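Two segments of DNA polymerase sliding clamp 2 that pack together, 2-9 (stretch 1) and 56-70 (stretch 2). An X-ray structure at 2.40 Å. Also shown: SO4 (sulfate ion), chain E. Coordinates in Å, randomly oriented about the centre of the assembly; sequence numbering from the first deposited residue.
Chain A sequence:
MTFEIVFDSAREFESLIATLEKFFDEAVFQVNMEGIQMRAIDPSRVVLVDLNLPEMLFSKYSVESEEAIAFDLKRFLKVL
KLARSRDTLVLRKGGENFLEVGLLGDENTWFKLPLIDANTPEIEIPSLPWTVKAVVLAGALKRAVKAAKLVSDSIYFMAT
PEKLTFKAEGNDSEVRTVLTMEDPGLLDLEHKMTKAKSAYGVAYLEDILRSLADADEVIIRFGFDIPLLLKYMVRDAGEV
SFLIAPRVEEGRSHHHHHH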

# COMPACT_ATOMS: atom_id res chain seq x y z
N THR A 2 22.18 29.08 -20.67
CA THR A 2 22.98 28.07 -19.89
C THR A 2 22.67 28.24 -18.40
O THR A 2 22.70 29.35 -17.87
N PHE A 3 22.34 27.14 -17.73
CA PHE A 3 22.22 27.23 -16.28
C PHE A 3 22.60 25.97 -15.51
O PHE A 3 22.68 24.89 -16.06
N GLU A 4 22.83 26.17 -14.23
CA GLU A 4 23.02 25.11 -13.28
C GLU A 4 22.36 25.55 -11.97
O GLU A 4 22.81 26.48 -11.33
N ILE A 5 21.32 24.82 -11.56
CA ILE A 5 20.56 25.12 -10.38
C ILE A 5 20.53 23.86 -9.52
O ILE A 5 20.34 22.75 -10.03
N VAL A 6 20.69 24.04 -8.21
CA VAL A 6 20.73 22.94 -7.30
C VAL A 6 19.73 23.19 -6.19
O VAL A 6 19.81 24.25 -5.52
N PHE A 7 18.80 22.26 -6.01
CA PHE A 7 17.84 22.35 -4.92
C PHE A 7 18.10 21.21 -3.95
O PHE A 7 18.34 20.09 -4.35
N ASP A 8 18.07 21.45 -2.66
CA ASP A 8 18.52 20.38 -1.74
C ASP A 8 17.47 19.34 -1.38
O ASP A 8 17.71 18.48 -0.51
N SER A 9 16.31 19.37 -2.02
CA SER A 9 15.34 18.29 -1.81
C SER A 9 14.53 17.93 -3.06
O SER A 9 13.49 18.56 -3.37
N MET A 56 16.97 32.53 -4.10
CA MET A 56 17.36 32.25 -2.69
C MET A 56 16.91 30.84 -2.15
O MET A 56 17.46 30.35 -1.15
N LEU A 57 15.92 30.22 -2.81
CA LEU A 57 15.41 28.90 -2.40
C LEU A 57 16.37 27.75 -2.69
O LEU A 57 16.27 26.67 -2.10
N PHE A 58 17.31 28.01 -3.57
CA PHE A 58 18.17 26.98 -4.15
C PHE A 58 19.58 26.95 -3.51
O PHE A 58 20.13 28.02 -3.32
N SER A 59 20.15 25.78 -3.18
CA SER A 59 21.54 25.74 -2.67
C SER A 59 22.56 26.43 -3.58
O SER A 59 23.42 27.15 -3.10
N LYS A 60 22.51 26.16 -4.88
CA LYS A 60 23.35 26.86 -5.86
C LYS A 60 22.42 27.33 -6.97
O LYS A 60 21.57 26.63 -7.43
N TYR A 61 22.56 28.55 -7.38
CA TYR A 61 21.71 29.01 -8.39
C TYR A 61 22.64 29.75 -9.27
O TYR A 61 23.36 30.60 -8.77
N SER A 62 22.62 29.44 -10.55
CA SER A 62 23.43 30.19 -11.49
C SER A 62 22.94 30.06 -12.92
O SER A 62 22.95 28.96 -13.49
N VAL A 63 22.51 31.22 -13.46
CA VAL A 63 21.99 31.34 -14.83
C VAL A 63 22.74 32.40 -15.65
O VAL A 63 23.07 33.49 -15.15
N GLU A 64 23.01 32.08 -16.91
CA GLU A 64 23.64 33.05 -17.80
C GLU A 64 22.59 33.83 -18.58
O GLU A 64 22.02 34.79 -18.07
N SER A 65 22.31 33.40 -19.80
CA SER A 65 21.17 33.92 -20.49
C SER A 65 19.86 33.35 -19.92
O SER A 65 19.70 32.14 -19.79
N GLU A 66 18.93 34.26 -19.61
CA GLU A 66 17.59 33.93 -19.25
C GLU A 66 16.84 33.37 -20.42
O GLU A 66 16.89 33.93 -21.50
N GLU A 67 16.10 32.30 -20.18
CA GLU A 67 15.28 31.69 -21.20
C GLU A 67 14.19 30.79 -20.61
O GLU A 67 14.30 30.31 -19.46
N ALA A 68 13.16 30.59 -21.42
CA ALA A 68 12.09 29.64 -21.17
C ALA A 68 12.45 28.27 -21.69
O ALA A 68 12.80 28.12 -22.87
N ILE A 69 12.32 27.27 -20.82
CA ILE A 69 12.37 25.87 -21.24
C ILE A 69 11.02 25.22 -21.05
O ILE A 69 10.21 25.64 -20.20
N ALA A 70 10.77 24.17 -21.82
CA ALA A 70 9.50 23.52 -21.81
C ALA A 70 9.73 22.02 -21.94
O ALA A 70 10.61 21.58 -22.67

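What holds the two stretches side by side? Strand 3-7 runs antiparallel to the weakly bonded strand about 60-63. Glu-4 N donates to Ser-62 O at 2.9 Å and Val-6 N to Lys-60 O at 2.8 Å, while the return bond from Lys-60 N to Val-6 O, at 3.4 Å, is weak. Along each extended strand the side chains alternate, with Phe-3, Ile-5, Tyr-61 and Val-63 on one face and Glu-4, Val-6, Lys-60 and Ser-62 on the other.

How does Thr-2, which has the most area covered, make its contact? Largely through its backbone: Glu-64 N donates to Thr-2 O at 2.9 Å. Its side chain, in the m rotamer, points sideways, and Thr-2 CB lies 4.0 Å from Glu-64 CG.

Where does Phe-3 put its ring? With chi1 in p, the buried ring meets Ile-69 at its edge, Phe-3 CZ lying 3.7 Å from Ile-69 CD1, while Phe-3 CB packs 3.8 Å from Val-63 CG2. One side chain thus bridges two segments of stretch 2.

What fills the space beside it? Ile-5 (m, t) does, and its branches diverge: Ile-5 CD1 reaches Tyr-61 CE1 at 3.4 Å, whereas Ile-5 CG2 approaches Phe-58 CD1 at 3.3 Å. Phe-7, in t, continues the apolar row, turning its edge toward the face of Phe-58 in an offset pair with centroids 5.5 Å apart. On the other face, Val-6 CG2 lies 3.7 Å from Lys-60 CB, but the end of the lysine leads away.

How is the polar end finished? Water 1 accepts from Asp-8 N at 2.6 Å and donates to Leu-57 O at 3.1 Å, linking the stretches; it also hydrogen-bonds Ser-59 OG at 3.3 Å. Beyond the contact, Ser-9 OG donates to sulfate O1 at a very short 2.3 Å.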

# COMPACT_ATOMS: atom_id res chain seq x y z
CB THR A 2 24.52 28.24 -20.15
OG1 THR A 2 24.83 27.71 -21.44
CG2 THR A 2 25.38 27.53 -19.10
CB PHE A 3 20.80 27.69 -15.88
CG PHE A 3 19.72 26.72 -16.25
CD1 PHE A 3 19.47 25.60 -15.46
CD2 PHE A 3 18.96 26.92 -17.38
CE1 PHE A 3 18.45 24.69 -15.80
CE2 PHE A 3 17.93 26.03 -17.72
CZ PHE A 3 17.68 24.91 -16.92
CB GLU A 4 24.52 24.80 -13.06
CG GLU A 4 24.69 23.73 -12.01
CD GLU A 4 26.00 22.95 -12.08
OE1 GLU A 4 26.34 22.41 -13.17
OE2 GLU A 4 26.67 22.83 -11.01
CB ILE A 5 19.11 25.51 -10.80
CG1 ILE A 5 19.10 26.94 -11.34
CG2 ILE A 5 18.10 25.34 -9.67
CD1 ILE A 5 17.81 27.31 -12.14
CB VAL A 6 22.12 22.81 -6.64
CG1 VAL A 6 22.11 21.62 -5.76
CG2 VAL A 6 23.27 22.69 -7.68
CB PHE A 7 16.39 22.35 -5.50
CG PHE A 7 15.30 22.67 -4.48
CD1 PHE A 7 15.19 23.93 -3.89
CD2 PHE A 7 14.34 21.70 -4.13
CE1 PHE A 7 14.13 24.23 -2.94
CE2 PHE A 7 13.28 21.98 -3.21
CZ PHE A 7 13.17 23.24 -2.61
CB ASP A 8 19.14 20.95 -0.48
CG ASP A 8 18.16 21.74 0.31
OD1 ASP A 8 16.95 21.63 0.01
OD2 ASP A 8 18.58 22.46 1.23
CB SER A 9 14.43 18.61 -0.62
OG SER A 9 13.52 17.55 -0.38
CB MET A 56 16.91 33.36 -1.73
CG MET A 56 15.47 33.26 -1.26
SD MET A 56 15.05 34.47 0.06
CE MET A 56 15.28 35.93 -1.00
CB LEU A 57 14.06 28.64 -3.11
CG LEU A 57 12.83 29.22 -2.42
CD1 LEU A 57 11.68 29.05 -3.35
CD2 LEU A 57 12.62 28.41 -1.17
CB PHE A 58 18.25 27.23 -5.68
CG PHE A 58 16.91 27.11 -6.36
CD1 PHE A 58 16.47 25.88 -6.85
CD2 PHE A 58 16.04 28.21 -6.46
CE1 PHE A 58 15.18 25.75 -7.49
CE2 PHE A 58 14.75 28.09 -7.08
CZ PHE A 58 14.33 26.86 -7.58
CB SER A 59 22.05 24.34 -2.44
OG SER A 59 21.04 23.50 -2.01
CB LYS A 60 24.47 25.99 -6.47
CG LYS A 60 25.43 25.32 -5.47
CD LYS A 60 26.75 26.06 -5.31
CE LYS A 60 27.20 26.19 -3.82
NZ LYS A 60 28.59 26.88 -3.56
CB TYR A 61 20.70 29.97 -7.81
CG TYR A 61 19.63 30.29 -8.81
CD1 TYR A 61 18.50 29.48 -8.90
CD2 TYR A 61 19.74 31.39 -9.69
CE1 TYR A 61 17.50 29.75 -9.81
CE2 TYR A 61 18.75 31.66 -10.60
CZ TYR A 61 17.62 30.83 -10.66
OH TYR A 61 16.60 31.04 -11.55
CB SER A 62 24.93 29.83 -11.34
OG SER A 62 25.54 29.77 -12.61
CB VAL A 63 20.49 31.77 -14.84
CG1 VAL A 63 20.01 32.02 -16.28
CG2 VAL A 63 19.61 30.76 -14.08
CB GLU A 64 24.63 32.36 -18.70
CG GLU A 64 25.42 31.37 -17.91
CD GLU A 64 26.87 31.56 -18.05
OE1 GLU A 64 27.33 31.57 -19.22
OE2 GLU A 64 27.53 31.67 -16.99
CB SER A 65 21.26 33.63 -21.99
OG SER A 65 21.85 34.74 -22.66
CB GLU A 66 16.86 35.20 -18.82
CG GLU A 66 17.74 36.18 -18.04
CD GLU A 66 16.94 37.20 -17.26
OE1 GLU A 66 16.17 37.97 -17.91
OE2 GLU A 66 17.09 37.23 -16.00
CB GLU A 67 16.14 30.89 -22.18
CG GLU A 67 16.82 29.67 -21.59
CD GLU A 67 17.14 28.61 -22.66
OE1 GLU A 67 18.31 28.18 -22.73
OE2 GLU A 67 16.20 28.20 -23.42
CB ALA A 68 10.83 30.10 -21.86
CB ILE A 69 13.41 25.05 -20.47
CG1 ILE A 69 13.32 25.34 -18.98
CG2 ILE A 69 14.82 25.31 -21.03
CD1 ILE A 69 14.21 24.47 -18.13
CB ALA A 70 8.62 24.05 -22.97
S SO4 E . 13.72 15.01 2.07
O1 SO4 E . 13.09 16.07 1.34
O2 SO4 E . 14.14 13.92 1.18
O3 SO4 E . 14.89 15.67 2.66
O4 SO4 E . 12.82 14.43 3.10
O HOH W 1 17.81 23.97 -2.07